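2L protein (Yaba-like disease virus, PDB 3IT8) probably binds and neutralises host tumour necrosis factor, as a poxviral decoy built on an MHC class I-like fold. Local coordinates at residues D[22-30]-D[170-179]; D[64-72]-D[147-155]. All coordinates share one frame; numbering follows the deposited sequence.

Interaction 1 of 2, residues D[22-30]-D[170-179]; sequences YDHYNDQLV and YQKMAKGKIP. With NAG (2-acetamido-2-deoxy-beta-D-glucopyranose), chain M.
Tyr25 lays its ring along the last turn of helix 148-174, where Tyr170 CB lies 3.5 Å from Tyr25 CD1 and Ala174 CB 3.7 Å from Tyr25 CE2. With Tyr25 CG anti to the backbone N (chi1 176°), the ring runs alongside the Tyr170 side chain, the two pointing opposite ways, and its OH ends 3.4 Å from Gln171 CB. Ile178 CD1 meets the same ring at its edge, 3.9 Å from Tyr25 CE2, and also packs beside the Asn26 amide, whose OD1 is bonded to the Thr2 backbone. Ile178 CG2 packs on Gln28 CG at 3.7 Å. Tyr25, Asn26 and Gln28 belong to a beta hairpin of strands 18-25 and 28-36, closed by a type II' turn, in the floor of an MHC-like platform; the helix end lies across it. Deeper down, Tyr170 OH donates to Asp23 OD2 (2.7 Å), though that oxygen's position is less certain. Val30 CG1 touches the Tyr170 ring obliquely, and Tyr5 and Thr59 also hydrogen-bond to the phenol. At the turn, the Asp27 carboxylate bonds to the hydroxyls of Tyr208 and Tyr263, tying the hairpin to the Ig-like domain.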
loop_
_atom_site.group_PDB
_atom_site.type_symbol
_atom_site.label_atom_id
_atom_site.label_comp_id
_atom_site.label_asym_id
_atom_site.label_seq_id
_atom_site.Cartn_x
_atom_site.Cartn_y
_atom_site.Cartn_z
ATOM N N TYR D 22 -18.241 40.721 -6.933
ATOM C CA TYR D 22 -17.512 40.552 -8.179
ATOM C C TYR D 22 -16.805 39.216 -8.179
ATOM O O TYR D 22 -16.217 38.813 -7.181
ATOM C CB TYR D 22 -16.466 41.657 -8.383
ATOM C CG TYR D 22 -17.033 43.039 -8.606
ATOM C CD1 TYR D 22 -16.998 43.997 -7.591
ATOM C CD2 TYR D 22 -17.614 43.389 -9.827
ATOM C CE1 TYR D 22 -17.524 45.271 -7.786
ATOM C CE2 TYR D 22 -18.148 44.661 -10.032
ATOM C CZ TYR D 22 -18.096 45.597 -9.008
ATOM O OH TYR D 22 -18.588 46.871 -9.206
ATOM N N ASP D 23 -16.881 38.530 -9.312
ATOM C CA ASP D 23 -16.221 37.247 -9.518
ATOM C C ASP D 23 -15.195 37.495 -10.635
ATOM O O ASP D 23 -15.564 37.776 -11.777
ATOM C CB ASP D 23 -17.236 36.207 -9.976
ATOM C CG ASP D 23 -16.634 34.823 -10.103
ATOM O OD1 ASP D 23 -15.437 34.718 -10.421
ATOM O OD2 ASP D 23 -17.360 33.828 -9.905
ATOM N N HIS D 24 -13.912 37.407 -10.312
ATOM C CA HIS D 24 -12.863 37.635 -11.307
ATOM C C HIS D 24 -11.951 36.435 -11.521
ATOM O O HIS D 24 -11.371 35.897 -10.568
ATOM C CB HIS D 24 -11.985 38.815 -10.901
ATOM C CG HIS D 24 -12.628 40.148 -11.086
ATOM N ND1 HIS D 24 -12.805 40.720 -12.325
ATOM C CD2 HIS D 24 -13.097 41.043 -10.187
ATOM C CE1 HIS D 24 -13.352 41.912 -12.183
ATOM N NE2 HIS D 24 -13.539 42.133 -10.895
ATOM N N TYR D 25 -11.836 36.004 -12.773
ATOM C CA TYR D 25 -10.922 34.914 -13.139
ATOM C C TYR D 25 -9.765 35.671 -13.797
ATOM O O TYR D 25 -9.943 36.259 -14.864
ATOM C CB TYR D 25 -11.555 33.978 -14.149
ATOM C CG TYR D 25 -10.591 32.924 -14.584
ATOM C CD1 TYR D 25 -10.169 31.933 -13.698
ATOM C CD2 TYR D 25 -10.038 32.946 -15.860
ATOM C CE1 TYR D 25 -9.213 30.990 -14.070
ATOM C CE2 TYR D 25 -9.080 32.005 -16.244
ATOM C CZ TYR D 25 -8.675 31.034 -15.343
ATOM O OH TYR D 25 -7.726 30.111 -15.714
ATOM N N ASN D 26 -8.587 35.669 -13.174
ATOM C CA ASN D 26 -7.459 36.447 -13.698
ATOM C C ASN D 26 -7.998 37.865 -13.652
ATOM O O ASN D 26 -8.603 38.250 -12.656
ATOM C CB ASN D 26 -7.115 36.071 -15.140
ATOM C CG ASN D 26 -6.394 34.749 -15.237
ATOM O OD1 ASN D 26 -5.961 34.192 -14.233
ATOM N ND2 ASN D 26 -6.246 34.244 -16.455
ATOM N N ASP D 27 -7.804 38.638 -14.713
ATOM C CA ASP D 27 -8.332 39.998 -14.726
ATOM C C ASP D 27 -9.670 40.066 -15.459
ATOM O O ASP D 27 -10.133 41.149 -15.794
ATOM C CB ASP D 27 -7.330 40.978 -15.362
ATOM C CG ASP D 27 -6.895 40.568 -16.765
ATOM O OD1 ASP D 27 -7.396 39.541 -17.295
ATOM O OD2 ASP D 27 -6.041 41.285 -17.346
ATOM N N GLN D 28 -10.294 38.910 -15.687
ATOM C CA GLN D 28 -11.570 38.837 -16.404
ATOM C C GLN D 28 -12.823 38.815 -15.517
ATOM O O GLN D 28 -13.028 37.888 -14.731
ATOM C CB GLN D 28 -11.615 37.585 -17.277
ATOM C CG GLN D 28 -10.466 37.432 -18.213
ATOM C CD GLN D 28 -10.368 38.574 -19.187
ATOM O OE1 GLN D 28 -9.534 39.473 -19.023
ATOM N NE2 GLN D 28 -11.221 38.552 -20.213
ATOM N N LEU D 29 -13.683 39.816 -15.660
ATOM C CA LEU D 29 -14.893 39.834 -14.865
ATOM C C LEU D 29 -15.772 38.659 -15.308
ATOM O O LEU D 29 -16.002 38.453 -16.491
ATOM C CB LEU D 29 -15.630 41.157 -15.056
ATOM C CG LEU D 29 -16.988 41.206 -14.359
ATOM C CD1 LEU D 29 -16.790 41.024 -12.848
ATOM C CD2 LEU D 29 -17.695 42.524 -14.691
ATOM N N VAL D 30 -16.255 37.879 -14.356
ATOM C CA VAL D 30 -17.100 36.747 -14.683
ATOM C C VAL D 30 -18.545 36.981 -14.247
ATOM O O VAL D 30 -19.482 36.610 -14.956
ATOM C CB VAL D 30 -16.599 35.478 -13.998
ATOM C CG1 VAL D 30 -17.519 34.315 -14.316
ATOM C CG2 VAL D 30 -15.198 35.180 -14.444
ATOM N N TYR D 170 -13.188 27.120 -14.265
ATOM C CA TYR D 170 -13.119 28.412 -14.928
ATOM C C TYR D 170 -12.083 28.325 -16.035
ATOM O O TYR D 170 -12.332 28.729 -17.180
ATOM C CB TYR D 170 -12.715 29.519 -13.951
ATOM C CG TYR D 170 -13.817 29.979 -13.010
ATOM C CD1 TYR D 170 -14.256 29.171 -11.966
ATOM C CD2 TYR D 170 -14.398 31.238 -13.145
ATOM C CE1 TYR D 170 -15.238 29.607 -11.077
ATOM C CE2 TYR D 170 -15.380 31.678 -12.259
ATOM C CZ TYR D 170 -15.787 30.855 -11.229
ATOM O OH TYR D 170 -16.727 31.284 -10.326
ATOM N N GLN D 171 -10.917 27.787 -15.685
ATOM C CA GLN D 171 -9.829 27.651 -16.625
ATOM C C GLN D 171 -10.275 26.936 -17.889
ATOM O O GLN D 171 -9.979 27.391 -18.991
ATOM C CB GLN D 171 -8.674 26.907 -15.986
ATOM C CG GLN D 171 -7.525 26.721 -16.924
ATOM C CD GLN D 171 -6.326 26.124 -16.247
ATOM O OE1 GLN D 171 -6.425 25.082 -15.582
ATOM N NE2 GLN D 171 -5.171 26.776 -16.407
ATOM N N LYS D 172 -10.987 25.821 -17.738
ATOM C CA LYS D 172 -11.480 25.065 -18.893
ATOM C C LYS D 172 -12.336 25.920 -19.816
ATOM O O LYS D 172 -12.109 25.962 -21.024
ATOM C CB LYS D 172 -12.325 23.872 -18.459
ATOM C CG LYS D 172 -11.548 22.688 -17.984
ATOM C CD LYS D 172 -12.460 21.489 -17.817
ATOM C CE LYS D 172 -11.672 20.260 -17.340
ATOM N NZ LYS D 172 -12.474 18.997 -17.338
ATOM N N MET D 173 -13.328 26.596 -19.248
ATOM C CA MET D 173 -14.215 27.422 -20.045
ATOM C C MET D 173 -13.586 28.707 -20.526
ATOM O O MET D 173 -14.123 29.361 -21.400
ATOM C CB MET D 173 -15.477 27.729 -19.256
ATOM C CG MET D 173 -16.274 26.486 -18.940
ATOM S SD MET D 173 -17.776 26.766 -17.996
ATOM C CE MET D 173 -17.209 26.528 -16.369
ATOM N N ALA D 174 -12.445 29.077 -19.970
ATOM C CA ALA D 174 -11.812 30.312 -20.387
ATOM C C ALA D 174 -10.779 30.089 -21.483
ATOM O O ALA D 174 -10.501 30.999 -22.263
ATOM C CB ALA D 174 -11.158 30.994 -19.181
ATOM N N LYS D 175 -10.233 28.877 -21.544
ATOM C CA LYS D 175 -9.190 28.524 -22.501
ATOM C C LYS D 175 -9.071 29.416 -23.730
ATOM O O LYS D 175 -8.097 30.160 -23.879
ATOM C CB LYS D 175 -9.333 27.073 -22.948
ATOM C CG LYS D 175 -8.086 26.576 -23.649
ATOM C CD LYS D 175 -8.166 25.105 -23.988
ATOM C CE LYS D 175 -6.863 24.620 -24.624
ATOM N NZ LYS D 175 -6.917 23.178 -25.023
ATOM N N GLY D 176 -10.057 29.362 -24.613
ATOM C CA GLY D 176 -9.963 30.185 -25.801
ATOM C C GLY D 176 -10.456 31.621 -25.732
ATOM O O GLY D 176 -10.007 32.449 -26.516
ATOM N N LYS D 177 -11.346 31.942 -24.800
ATOM C CA LYS D 177 -11.889 33.291 -24.749
ATOM C C LYS D 177 -11.201 34.411 -23.967
ATOM O O LYS D 177 -11.827 35.444 -23.718
ATOM C CB LYS D 177 -13.361 33.223 -24.343
ATOM C CG LYS D 177 -14.232 32.498 -25.357
ATOM C CD LYS D 177 -15.689 32.848 -25.152
ATOM C CE LYS D 177 -16.580 32.219 -26.206
ATOM N NZ LYS D 177 -18.002 32.636 -26.000
ATOM N N ILE D 178 -9.936 34.243 -23.582
ATOM C CA ILE D 178 -9.248 35.332 -22.864
ATOM C C ILE D 178 -7.814 35.497 -23.350
ATOM O O ILE D 178 -7.327 34.668 -24.108
ATOM C CB ILE D 178 -9.241 35.104 -21.325
ATOM C CG1 ILE D 178 -8.353 33.914 -20.969
ATOM C CG2 ILE D 178 -10.664 34.869 -20.823
ATOM C CD1 ILE D 178 -8.000 33.848 -19.506
ATOM N N PRO D 179 -7.119 36.561 -22.917
ATOM C CA PRO D 179 -5.731 36.793 -23.341
ATOM C C PRO D 179 -4.893 35.533 -23.236
ATOM O O PRO D 179 -4.993 34.801 -22.250
ATOM C CB PRO D 179 -5.254 37.877 -22.387
ATOM C CG PRO D 179 -6.453 38.669 -22.190
ATOM C CD PRO D 179 -7.539 37.611 -21.981
HETATM C C1 NAG M . -13.837 45.085 -3.964
HETATM C C2 NAG M . -12.462 45.718 -4.190
HETATM C C3 NAG M . -12.493 47.197 -3.750
HETATM C C4 NAG M . -13.594 47.944 -4.519
HETATM C C5 NAG M . -14.919 47.212 -4.244
HETATM C C6 NAG M . -16.112 47.840 -4.943
HETATM C C7 NAG M . -10.669 44.107 -4.060
HETATM C C8 NAG M . -9.413 43.678 -3.330
HETATM N N2 NAG M . -11.465 44.977 -3.441
HETATM O O3 NAG M . -11.235 47.813 -3.986
HETATM O O4 NAG M . -13.661 49.322 -4.115
HETATM O O5 NAG M . -14.827 45.829 -4.684
HETATM O O6 NAG M . -16.154 47.489 -6.318
HETATM O O7 NAG M . -10.911 43.650 -5.172
#

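Interaction 2 of 2, residues D[64-72]-D[147-155]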
loop_
_atom_site.group_PDB
_atom_site.type_symbol
_atom_site.label_atom_id
_atom_site.label_comp_id
_atom_site.label_asym_id
_atom_site.label_seq_id
_atom_site.Cartn_x
_atom_site.Cartn_y
_atom_site.Cartn_z
ATOM N N TYR D 64 -23.907 32.881 -5.559
ATOM C CA TYR D 64 -22.782 33.010 -4.636
ATOM C C TYR D 64 -23.183 33.334 -3.203
ATOM O O TYR D 64 -22.452 34.045 -2.503
ATOM C CB TYR D 64 -21.813 34.092 -5.132
ATOM C CG TYR D 64 -21.363 33.909 -6.566
ATOM C CD1 TYR D 64 -22.254 34.071 -7.625
ATOM C CD2 TYR D 64 -20.043 33.554 -6.864
ATOM C CE1 TYR D 64 -21.857 33.887 -8.936
ATOM C CE2 TYR D 64 -19.628 33.366 -8.171
ATOM C CZ TYR D 64 -20.541 33.535 -9.207
ATOM O OH TYR D 64 -20.129 33.359 -10.513
ATOM N N ASN D 65 -24.322 32.800 -2.762
ATOM C CA ASN D 65 -24.815 33.058 -1.414
ATOM C C ASN D 65 -24.826 34.561 -1.156
ATOM O O ASN D 65 -24.546 34.995 -0.037
ATOM C CB ASN D 65 -23.915 32.385 -0.383
ATOM C CG ASN D 65 -23.880 30.885 -0.533
ATOM O OD1 ASN D 65 -22.813 30.295 -0.623
ATOM N ND2 ASN D 65 -25.046 30.254 -0.546
ATOM N N PHE D 66 -25.142 35.353 -2.186
ATOM C CA PHE D 66 -25.154 36.809 -2.049
ATOM C C PHE D 66 -26.086 37.362 -0.975
ATOM O O PHE D 66 -25.665 38.159 -0.138
ATOM C CB PHE D 66 -25.501 37.485 -3.368
ATOM C CG PHE D 66 -25.411 38.968 -3.304
ATOM C CD1 PHE D 66 -24.194 39.608 -3.445
ATOM C CD2 PHE D 66 -26.533 39.729 -3.037
ATOM C CE1 PHE D 66 -24.093 40.995 -3.321
ATOM C CE2 PHE D 66 -26.443 41.119 -2.909
ATOM C CZ PHE D 66 -25.222 41.750 -3.052
ATOM N N ASN D 67 -27.350 36.959 -1.000
ATOM C CA ASN D 67 -28.289 37.456 -0.010
ATOM C C ASN D 67 -27.753 37.163 1.376
ATOM O O ASN D 67 -27.810 38.026 2.249
ATOM C CB ASN D 67 -29.664 36.814 -0.190
ATOM C CG ASN D 67 -30.229 37.036 -1.576
ATOM O OD1 ASN D 67 -29.997 38.069 -2.187
ATOM N ND2 ASN D 67 -30.985 36.072 -2.074
ATOM N N PHE D 68 -27.217 35.959 1.581
ATOM C CA PHE D 68 -26.675 35.595 2.889
ATOM C C PHE D 68 -25.584 36.563 3.323
ATOM O O PHE D 68 -25.656 37.154 4.400
ATOM C CB PHE D 68 -26.103 34.187 2.871
ATOM C CG PHE D 68 -25.258 33.873 4.070
ATOM C CD1 PHE D 68 -25.840 33.427 5.248
ATOM C CD2 PHE D 68 -23.867 34.055 4.029
ATOM C CE1 PHE D 68 -25.069 33.164 6.374
ATOM C CE2 PHE D 68 -23.081 33.797 5.153
ATOM C CZ PHE D 68 -23.689 33.348 6.334
ATOM N N TRP D 69 -24.573 36.727 2.478
ATOM C CA TRP D 69 -23.467 37.612 2.797
ATOM C C TRP D 69 -23.864 39.080 2.913
ATOM O O TRP D 69 -23.480 39.770 3.860
ATOM C CB TRP D 69 -22.352 37.448 1.763
ATOM C CG TRP D 69 -21.613 36.150 1.904
ATOM C CD1 TRP D 69 -21.556 35.125 0.998
ATOM C CD2 TRP D 69 -20.858 35.716 3.047
ATOM N NE1 TRP D 69 -20.819 34.082 1.504
ATOM C CE2 TRP D 69 -20.376 34.415 2.760
ATOM C CE3 TRP D 69 -20.543 36.301 4.289
ATOM C CZ2 TRP D 69 -19.590 33.685 3.675
ATOM C CZ3 TRP D 69 -19.763 35.575 5.195
ATOM C CH2 TRP D 69 -19.297 34.281 4.878
ATOM N N TYR D 70 -24.631 39.572 1.955
ATOM C CA TYR D 70 -25.046 40.963 2.015
ATOM C C TYR D 70 -25.647 41.265 3.382
ATOM O O TYR D 70 -25.246 42.197 4.075
ATOM C CB TYR D 70 -26.088 41.265 0.946
ATOM C CG TYR D 70 -26.691 42.626 1.137
ATOM C CD1 TYR D 70 -25.999 43.773 0.751
ATOM C CD2 TYR D 70 -27.917 42.777 1.783
ATOM C CE1 TYR D 70 -26.506 45.037 1.003
ATOM C CE2 TYR D 70 -28.438 44.028 2.050
ATOM C CZ TYR D 70 -27.723 45.161 1.657
ATOM O OH TYR D 70 -28.201 46.425 1.924
ATOM N N SER D 71 -26.625 40.459 3.760
ATOM C CA SER D 71 -27.300 40.641 5.025
ATOM C C SER D 71 -26.369 40.550 6.238
ATOM O O SER D 71 -26.372 41.427 7.097
ATOM C CB SER D 71 -28.418 39.614 5.146
ATOM O OG SER D 71 -28.981 39.674 6.437
ATOM N N LEU D 72 -25.569 39.492 6.303
ATOM C CA LEU D 72 -24.675 39.301 7.424
ATOM C C LEU D 72 -23.590 40.354 7.462
ATOM O O LEU D 72 -23.120 40.714 8.526
ATOM C CB LEU D 72 -24.053 37.906 7.370
ATOM C CG LEU D 72 -23.108 37.594 8.525
ATOM C CD1 LEU D 72 -23.783 37.843 9.867
ATOM C CD2 LEU D 72 -22.655 36.163 8.396
ATOM N N LEU D 147 -25.173 32.798 13.136
ATOM C CA LEU D 147 -24.923 32.289 11.786
ATOM C C LEU D 147 -23.501 31.804 11.551
ATOM O O LEU D 147 -23.141 31.448 10.427
ATOM C CB LEU D 147 -25.258 33.359 10.746
ATOM C CG LEU D 147 -26.737 33.731 10.665
ATOM C CD1 LEU D 147 -26.920 34.871 9.694
ATOM C CD2 LEU D 147 -27.543 32.510 10.224
ATOM N N TRP D 148 -22.700 31.783 12.611
ATOM C CA TRP D 148 -21.311 31.346 12.514
ATOM C C TRP D 148 -21.164 30.032 11.739
ATOM O O TRP D 148 -20.258 29.887 10.909
ATOM C CB TRP D 148 -20.711 31.183 13.911
ATOM C CG TRP D 148 -19.278 30.783 13.890
ATOM C CD1 TRP D 148 -18.726 29.645 14.422
ATOM C CD2 TRP D 148 -18.202 31.515 13.298
ATOM N NE1 TRP D 148 -17.368 29.628 14.195
ATOM C CE2 TRP D 148 -17.021 30.762 13.508
ATOM C CE3 TRP D 148 -18.118 32.735 12.611
ATOM C CZ2 TRP D 148 -15.772 31.191 13.054
ATOM C CZ3 TRP D 148 -16.877 33.161 12.161
ATOM C CH2 TRP D 148 -15.719 32.390 12.384
ATOM N N LYS D 149 -22.059 29.082 12.008
ATOM C CA LYS D 149 -21.995 27.794 11.342
ATOM C C LYS D 149 -22.026 27.966 9.837
ATOM O O LYS D 149 -21.351 27.235 9.107
ATOM C CB LYS D 149 -23.139 26.879 11.808
ATOM C CG LYS D 149 -23.131 26.592 13.315
ATOM C CD LYS D 149 -21.734 26.180 13.820
ATOM C CE LYS D 149 -21.608 26.308 15.342
ATOM N NZ LYS D 149 -20.191 26.313 15.804
ATOM N N ASP D 150 -22.795 28.940 9.365
ATOM C CA ASP D 150 -22.876 29.172 7.931
ATOM C C ASP D 150 -21.601 29.820 7.419
ATOM O O ASP D 150 -21.161 29.532 6.302
ATOM C CB ASP D 150 -24.085 30.041 7.593
ATOM C CG ASP D 150 -25.392 29.292 7.744
ATOM O OD1 ASP D 150 -25.498 28.179 7.190
ATOM O OD2 ASP D 150 -26.312 29.815 8.408
ATOM N N VAL D 151 -21.005 30.691 8.232
ATOM C CA VAL D 151 -19.769 31.345 7.838
ATOM C C VAL D 151 -18.729 30.261 7.635
ATOM O O VAL D 151 -18.097 30.198 6.585
ATOM C CB VAL D 151 -19.286 32.319 8.907
ATOM C CG1 VAL D 151 -17.923 32.857 8.535
ATOM C CG2 VAL D 151 -20.264 33.457 9.044
ATOM N N LYS D 152 -18.568 29.393 8.633
ATOM C CA LYS D 152 -17.601 28.299 8.552
ATOM C C LYS D 152 -17.781 27.508 7.271
ATOM O O LYS D 152 -16.828 27.215 6.556
ATOM C CB LYS D 152 -17.767 27.340 9.728
ATOM C CG LYS D 152 -17.064 27.737 11.001
ATOM C CD LYS D 152 -17.345 26.696 12.068
ATOM C CE LYS D 152 -16.606 27.008 13.347
ATOM N NZ LYS D 152 -16.993 26.078 14.433
ATOM N N ALA D 153 -19.020 27.157 6.989
ATOM C CA ALA D 153 -19.337 26.377 5.808
ATOM C C ALA D 153 -19.109 27.096 4.479
ATOM O O ALA D 153 -18.446 26.559 3.590
ATOM C CB ALA D 153 -20.775 25.896 5.903
ATOM N N TYR D 154 -19.657 28.302 4.339
ATOM C CA TYR D 154 -19.512 29.052 3.101
ATOM C C TYR D 154 -18.116 29.591 2.874
ATOM O O TYR D 154 -17.544 29.382 1.816
ATOM C CB TYR D 154 -20.516 30.204 3.060
ATOM C CG TYR D 154 -21.947 29.744 2.993
ATOM C CD1 TYR D 154 -22.973 30.512 3.544
ATOM C CD2 TYR D 154 -22.279 28.545 2.375
ATOM C CE1 TYR D 154 -24.286 30.097 3.480
ATOM C CE2 TYR D 154 -23.589 28.123 2.305
ATOM C CZ TYR D 154 -24.586 28.901 2.857
ATOM O OH TYR D 154 -25.889 28.484 2.773
ATOM N N LEU D 155 -17.567 30.282 3.862
ATOM C CA LEU D 155 -16.243 30.865 3.727
ATOM C C LEU D 155 -15.156 29.836 3.980
ATOM O O LEU D 155 -14.239 29.656 3.168
ATOM C CB LEU D 155 -16.079 32.046 4.685
ATOM C CG LEU D 155 -14.667 32.629 4.762
ATOM C CD1 LEU D 155 -14.226 33.154 3.406
ATOM C CD2 LEU D 155 -14.643 33.742 5.800
#
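Helix 64-72 and helix 148-155 run roughly antiparallel, their directions 136° apart and their axes 11.9 Å apart at closest approach. Tyr154 meets Asn65, Phe68 and Trp69 of the other helix. Its ring carries the Asn65 amide stacked over one face, with OD1 3.5 Å from Tyr154 CD2 and the two planes 24° apart, while its edge is turned to the face of Phe68 in a T-shaped pair whose centroids are 5.0 Å apart. A chi1 of 167° swings the Phe68 ring away from its backbone N toward the other helix; there Phe68 CE1 also meets Asp150 CB at 3.5 Å. Beside it, the Trp69 indole abuts both Tyr154 and Leu155, with CZ2 3.7 Å from Tyr154 CB and CH2 3.9 Å from Leu155 CB, and Val151 CG1 comes in at its edge. Leu72 CD2 packs on Val151 CG2 (3.7 Å), and Leu147, at the N-cap position, adds its CD1 beside Phe68 and Leu72. Below, the Trp69 ring meets that of Tyr7 on strand 2-10. Two helices lying over an antiparallel sheet form the MHC class I-like platform; here their side chains meet directly across the region where classical MHC molecules hold peptide.

In the fold
Interactions 1 and 2 lie about 25 Å apart, centre to centre, and share helix 148-174: interaction 2 uses its beginning, interaction 1 its end. Along the chain, 64-72 and 147-155 are nested inside the loop closed by 22-30 and 170-179. Interaction 1 fixes the helix to strands 18-25 and 28-36 of the eight-stranded sheet, whereas interaction 2 fixes it to its partner, helix 61-82. The two contacts come together where Tyr64 OH approaches Asp23 OD2 at 2.9 Å, a probable hydrogen bond between helix 61-82 and strand 18-25, subject to the uncertain place of that oxygen. Held by the sheet at one end and by helix 61-82 near the other, helix 148-174 joins all three into one platform.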